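Long-range contacts in FAD-dependent oxidoreductase (PDB 3M9V), which is a flavoprotein oxidoreductase of the acyl-CoA dehydrogenase family that takes part in D-kijanose biosynthesis, probably acting on a dTDP-linked sugar: residues G255-S260 against R334-H339; H339-K344 against M386-Y391. All blocks are in the same frame, centred on the assembly; numbering follows the deposited sequence.

Contact 1. Residues G255-S260 against R334-H339; sequences GQTVSS and RQMMRH. With TYD (thymidine-5'-diphosphate), chain B.
In the helical C-terminal domain of this acyl-CoA dehydrogenase fold, Thr-257 on the short helix 253-260 packs against Met-336 and Met-337 of the long helix 329-362, behind the dTDP pocket. The axes of the two segments run 8.9 Å apart at their closest, with directions 35° from parallel. Thr-257 points at the partner helix and is small enough to let the backbones come close. Its hydroxyl is hydrogen-bonded to the carbonyl of Leu-253 one turn back, which satisfies that buried polar group, while CG2 leans on Met-336 CB. Two unbranched methionines reach round the threonine. Met-337 starts with CG anti to the backbone N (chi1 -176°) and then bends twice; its CE lies 3.3 Å from Thr-257 OG1 and 3.8 Å from Gln-256 CB. Met-336 CE meets the methyl CG2 of Val-258 at 3.9 Å. The side turned to the ligand is mixed. At the diphosphate, Gln-256 NE2 donates to TYD O2B at 2.9 Å, with an N-H...O angle of 165°, and Ser-259 OG stands 2.7 Å from TYD O2A. Against the nucleoside lie Val-258 and Gly-255, whose CA approaches TYD O4' to 3.4 Å, where a side chain would collide with the sugar. The helix thus joins dispersion contacts behind to mainly polar contacts with the diphosphate in front, and its grip on the methionines rests on shape rather than directed bonds.

Contact 2. Residues H339-K344 against M386-Y391; sequences HFQCAK and MQPYAY
Gln-341 and Lys-344, one turn apart on helix 329-362, hold the irregular segment 386-391 that leads into helix 391-402 in the C-terminal domain of the acyl-CoA dehydrogenase fold. Hydrogen bonds dominate. The primary amide of Gln-341, with an acceptor oxygen and a donor NH2 side by side, suits two consecutive backbone groups: Tyr-389 N donates to OE1 at 2.9 Å, and NE2 donates to Pro-388 O, also at 2.9 Å. The second bond is fairly straight (167°); the acceptor lies close to the glutamine's amide plane, yet NE2 sits above the carbonyl plane of Pro-388. A bend at chi2 (-68°) brings CD, the amide carbon, beside Tyr-389 N. An alanine here would remove the amide and would probably leave Tyr-389 N and Pro-388 O without these partners, giving the segment around its two successive cis peptides more freedom to shift. Lys-344 is extended as far as CE, and its ammonium gathers carbonyls: Met-386 O at 3.1 Å, Tyr-389 O at 3.3 Å and, beyond the segment, Gly-383 O. The segment also carries Gln-387, an FMN-binding residue of this protein, though no FMN is bound to this chain.

Packing is secondary. The Tyr-389 side chain crosses that of Gln-341 at about a right angle, with amide and ring planes 53° apart, and its ring also meets Phe-397. The Phe-340 ring lies beside the proline, CE2 4.3 Å from Pro-388 CG, while Gln-341 NE2 stands 3.3 Å above the plane of the phenylalanine ring, displaced toward its rim.

Helix 329-362 serves both contacts in succession, His-339 closing the first segment and opening the second. Contact 1 is the more fully buried and joins two helices through methionine, threonine and valine; contact 2, only partly buried, joins the helix to an irregular chain whose backbone groups need partners, and is accordingly polar. They meet at Phe-340, whose CZ lies 3.6 Å from Ser-260 CB, and where Ser-260 OG lies 4.0 Å from Pro-388 CD. Contact 1 backs the dTDP pocket, whereas segment 386-391 of contact 2 carries Gln-387 of the FMN site. Both border the second subunit: Arg-338 makes a salt bridge to Asp-301 and Tyr-391 a hydrogen bond to Glu-299, both of that neighbouring subunit.

Contact 1. Residues G255-S260 against R334-H339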
# COMPACT_ATOMS: atom_id res chain seq x y z
N GLY A 255 -10.75 -31.74 0.99
CA GLY A 255 -10.90 -32.07 -0.43
C GLY A 255 -10.98 -30.80 -1.28
O GLY A 255 -10.44 -30.75 -2.38
N GLN A 256 -11.66 -29.78 -0.76
CA GLN A 256 -11.71 -28.52 -1.50
C GLN A 256 -10.35 -27.86 -1.60
O GLN A 256 -10.06 -27.12 -2.55
CB GLN A 256 -12.70 -27.57 -0.83
CG GLN A 256 -14.11 -28.09 -0.98
CD GLN A 256 -15.04 -27.40 -0.03
OE1 GLN A 256 -14.78 -26.28 0.42
NE2 GLN A 256 -16.13 -28.07 0.31
N THR A 257 -9.50 -28.16 -0.63
CA THR A 257 -8.17 -27.58 -0.68
C THR A 257 -7.36 -28.31 -1.74
O THR A 257 -6.73 -27.71 -2.63
CB THR A 257 -7.51 -27.62 0.71
OG1 THR A 257 -8.25 -26.78 1.59
CG2 THR A 257 -6.07 -27.10 0.61
N VAL A 258 -7.36 -29.64 -1.65
CA VAL A 258 -6.66 -30.46 -2.63
C VAL A 258 -7.13 -30.06 -4.04
O VAL A 258 -6.32 -29.91 -4.96
CB VAL A 258 -6.82 -31.97 -2.33
CG1 VAL A 258 -6.24 -32.81 -3.47
CG2 VAL A 258 -6.08 -32.38 -1.03
N SER A 259 -8.44 -29.89 -4.21
CA SER A 259 -8.98 -29.49 -5.50
C SER A 259 -8.49 -28.18 -6.08
O SER A 259 -8.58 -28.02 -7.30
CB SER A 259 -10.51 -29.30 -5.38
OG SER A 259 -11.06 -30.59 -5.22
N SER A 260 -8.05 -27.22 -5.27
CA SER A 260 -7.85 -25.87 -5.79
C SER A 260 -6.53 -25.20 -5.46
O SER A 260 -6.14 -24.26 -6.15
CB SER A 260 -8.93 -24.93 -5.24
OG SER A 260 -10.13 -25.22 -5.93
N ARG A 334 -9.90 -27.86 8.53
CA ARG A 334 -9.77 -26.44 8.89
C ARG A 334 -8.32 -25.99 8.68
O ARG A 334 -8.07 -24.91 8.16
CB ARG A 334 -10.21 -26.20 10.34
CG ARG A 334 -11.73 -26.21 10.53
CD ARG A 334 -12.10 -25.77 11.93
NE ARG A 334 -11.66 -26.79 12.88
CZ ARG A 334 -12.48 -27.72 13.38
NH1 ARG A 334 -13.75 -27.74 13.01
NH2 ARG A 334 -12.03 -28.62 14.24
N GLN A 335 -7.35 -26.81 9.03
CA GLN A 335 -5.98 -26.35 8.90
C GLN A 335 -5.60 -26.24 7.43
O GLN A 335 -4.94 -25.29 7.04
CB GLN A 335 -5.04 -27.30 9.65
CG GLN A 335 -5.12 -26.93 11.12
CD GLN A 335 -4.10 -27.66 11.94
OE1 GLN A 335 -2.95 -27.87 11.54
NE2 GLN A 335 -4.52 -28.05 13.14
N MET A 336 -6.01 -27.20 6.61
CA MET A 336 -5.66 -27.14 5.20
C MET A 336 -6.26 -25.91 4.54
O MET A 336 -5.56 -25.17 3.85
CB MET A 336 -6.07 -28.42 4.49
CG MET A 336 -5.20 -29.61 4.92
SD MET A 336 -5.65 -31.14 4.06
CE MET A 336 -5.18 -30.79 2.38
N MET A 337 -7.51 -25.62 4.85
CA MET A 337 -8.19 -24.47 4.27
C MET A 337 -7.63 -23.12 4.74
O MET A 337 -7.54 -22.14 4.00
CB MET A 337 -9.70 -24.61 4.49
CG MET A 337 -10.48 -23.49 3.82
SD MET A 337 -10.40 -23.53 2.00
CE MET A 337 -11.03 -25.10 1.45
N ARG A 338 -7.23 -23.06 6.00
CA ARG A 338 -6.59 -21.87 6.55
C ARG A 338 -5.24 -21.60 5.88
O ARG A 338 -4.97 -20.48 5.48
CB ARG A 338 -6.39 -22.06 8.05
CG ARG A 338 -5.67 -20.87 8.71
CD ARG A 338 -6.70 -19.80 9.06
NE ARG A 338 -6.28 -18.78 10.04
CZ ARG A 338 -6.38 -18.92 11.36
NH1 ARG A 338 -6.83 -20.04 11.89
NH2 ARG A 338 -6.00 -17.93 12.16
N HIS A 339 -4.36 -22.59 5.76
CA HIS A 339 -3.17 -22.39 4.93
C HIS A 339 -3.50 -21.91 3.53
O HIS A 339 -2.86 -20.96 3.08
CB HIS A 339 -2.32 -23.66 4.76
CG HIS A 339 -1.51 -24.01 5.97
ND1 HIS A 339 -0.29 -23.45 6.25
CD2 HIS A 339 -1.76 -24.89 6.98
CE1 HIS A 339 0.21 -23.98 7.35
NE2 HIS A 339 -0.68 -24.84 7.83
PA TYD B . -14.36 -31.25 -3.91
O1A TYD B . -15.34 -31.57 -5.02
O2A TYD B . -13.45 -30.03 -4.01
O3A TYD B . -15.13 -31.21 -2.51
PB TYD B . -16.72 -30.97 -2.56
O1B TYD B . -16.90 -29.92 -3.64
O2B TYD B . -16.91 -30.44 -1.15
O3B TYD B . -17.26 -32.36 -2.86
O5' TYD B . -13.48 -32.54 -3.52
C5' TYD B . -14.03 -33.72 -2.94
C4' TYD B . -12.94 -34.69 -3.36
O4' TYD B . -11.74 -34.45 -2.64
C3' TYD B . -13.28 -36.15 -3.17
O3' TYD B . -13.35 -36.61 -4.52
C2' TYD B . -12.03 -36.76 -2.57
C1' TYD B . -10.98 -35.65 -2.48
N1 TYD B . -10.36 -35.63 -1.15
C2 TYD B . -9.03 -35.63 -1.02
O2 TYD B . -8.32 -35.65 -2.05
N3 TYD B . -8.48 -35.61 0.21
C4 TYD B . -9.26 -35.59 1.32
O4 TYD B . -8.72 -35.58 2.45
C5 TYD B . -10.64 -35.60 1.20
C5M TYD B . -11.58 -35.59 2.37
C6 TYD B . -11.16 -35.62 -0.08

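Contact 2. Residues H339-K344 against M386-Y391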
# COMPACT_ATOMS: atom_id res chain seq x y z
N HIS A 339 -4.36 -22.59 5.76
CA HIS A 339 -3.17 -22.39 4.93
C HIS A 339 -3.50 -21.91 3.53
O HIS A 339 -2.86 -20.96 3.08
CB HIS A 339 -2.32 -23.66 4.76
CG HIS A 339 -1.51 -24.01 5.97
ND1 HIS A 339 -0.29 -23.45 6.25
CD2 HIS A 339 -1.76 -24.89 6.98
CE1 HIS A 339 0.21 -23.98 7.35
NE2 HIS A 339 -0.68 -24.84 7.83
N PHE A 340 -4.45 -22.56 2.84
CA PHE A 340 -4.89 -22.19 1.49
C PHE A 340 -5.35 -20.74 1.49
O PHE A 340 -4.88 -19.91 0.69
CB PHE A 340 -6.00 -23.15 1.01
CG PHE A 340 -6.53 -22.93 -0.39
CD1 PHE A 340 -5.89 -22.12 -1.33
CD2 PHE A 340 -7.73 -23.54 -0.77
CE1 PHE A 340 -6.41 -21.94 -2.63
CE2 PHE A 340 -8.30 -23.32 -2.04
CZ PHE A 340 -7.63 -22.52 -2.98
N GLN A 341 -6.32 -20.41 2.34
CA GLN A 341 -6.86 -19.06 2.26
C GLN A 341 -5.93 -17.90 2.67
O GLN A 341 -6.02 -16.81 2.10
CB GLN A 341 -8.24 -18.96 2.91
CG GLN A 341 -9.19 -20.03 2.31
CD GLN A 341 -9.51 -19.75 0.85
OE1 GLN A 341 -9.77 -18.59 0.47
NE2 GLN A 341 -9.55 -20.80 0.02
N CYS A 342 -5.09 -18.11 3.66
CA CYS A 342 -4.11 -17.09 4.05
C CYS A 342 -3.23 -16.79 2.83
O CYS A 342 -3.01 -15.63 2.50
CB CYS A 342 -3.19 -17.63 5.17
SG CYS A 342 -4.06 -17.48 6.74
N ALA A 343 -2.74 -17.84 2.21
CA ALA A 343 -1.83 -17.70 1.05
C ALA A 343 -2.53 -17.11 -0.17
O ALA A 343 -1.95 -16.29 -0.89
CB ALA A 343 -1.16 -19.04 0.68
N LYS A 344 -3.76 -17.53 -0.42
CA LYS A 344 -4.54 -17.02 -1.55
C LYS A 344 -4.77 -15.52 -1.49
O LYS A 344 -4.63 -14.80 -2.48
CB LYS A 344 -5.91 -17.73 -1.64
CG LYS A 344 -6.69 -17.35 -2.91
CD LYS A 344 -8.06 -18.06 -2.99
CE LYS A 344 -8.63 -18.10 -4.41
NZ LYS A 344 -9.32 -16.80 -4.58
N MET A 386 -12.02 -16.55 -8.33
CA MET A 386 -12.13 -17.99 -8.13
C MET A 386 -12.49 -18.46 -6.71
O MET A 386 -11.89 -18.07 -5.72
CB MET A 386 -10.83 -18.65 -8.61
CG MET A 386 -10.63 -18.53 -10.13
SD MET A 386 -9.09 -19.38 -10.62
CE MET A 386 -7.92 -19.07 -9.33
N GLN A 387 -13.52 -19.28 -6.58
CA GLN A 387 -13.92 -19.71 -5.25
C GLN A 387 -13.26 -21.07 -5.09
O GLN A 387 -13.08 -21.77 -6.08
CB GLN A 387 -15.45 -19.81 -5.18
CG GLN A 387 -16.17 -18.49 -4.80
CD GLN A 387 -15.71 -17.93 -3.45
OE1 GLN A 387 -14.73 -18.41 -2.88
NE2 GLN A 387 -16.40 -16.90 -2.94
N PRO A 388 -12.89 -21.46 -3.87
CA PRO A 388 -13.02 -20.68 -2.65
C PRO A 388 -11.74 -19.93 -2.29
O PRO A 388 -10.66 -20.38 -2.65
CB PRO A 388 -13.29 -21.77 -1.61
CG PRO A 388 -12.59 -23.00 -2.13
CD PRO A 388 -12.39 -22.83 -3.60
N TYR A 389 -11.82 -18.79 -1.59
CA TYR A 389 -13.01 -17.95 -1.56
C TYR A 389 -12.62 -16.64 -2.23
O TYR A 389 -11.46 -16.21 -2.16
CB TYR A 389 -13.39 -17.64 -0.11
CG TYR A 389 -13.76 -18.90 0.66
CD1 TYR A 389 -14.88 -19.67 0.32
CD2 TYR A 389 -12.97 -19.32 1.71
CE1 TYR A 389 -15.20 -20.84 1.02
CE2 TYR A 389 -13.27 -20.45 2.41
CZ TYR A 389 -14.37 -21.21 2.07
OH TYR A 389 -14.53 -22.33 2.87
N ALA A 390 -13.58 -15.98 -2.86
CA ALA A 390 -13.34 -14.61 -3.30
C ALA A 390 -13.13 -13.71 -2.07
O ALA A 390 -13.58 -14.07 -0.98
CB ALA A 390 -14.53 -14.13 -4.14
N TYR A 391 -12.48 -12.56 -2.26
CA TYR A 391 -12.05 -11.68 -1.18
C TYR A 391 -13.08 -11.47 -0.07
O TYR A 391 -12.81 -11.71 1.10
CB TYR A 391 -11.59 -10.32 -1.71
CG TYR A 391 -11.21 -9.38 -0.60
CD1 TYR A 391 -10.04 -9.57 0.12
CD2 TYR A 391 -12.01 -8.28 -0.29
CE1 TYR A 391 -9.68 -8.73 1.15
CE2 TYR A 391 -11.63 -7.42 0.75
CZ TYR A 391 -10.47 -7.64 1.45
OH TYR A 391 -10.06 -6.84 2.50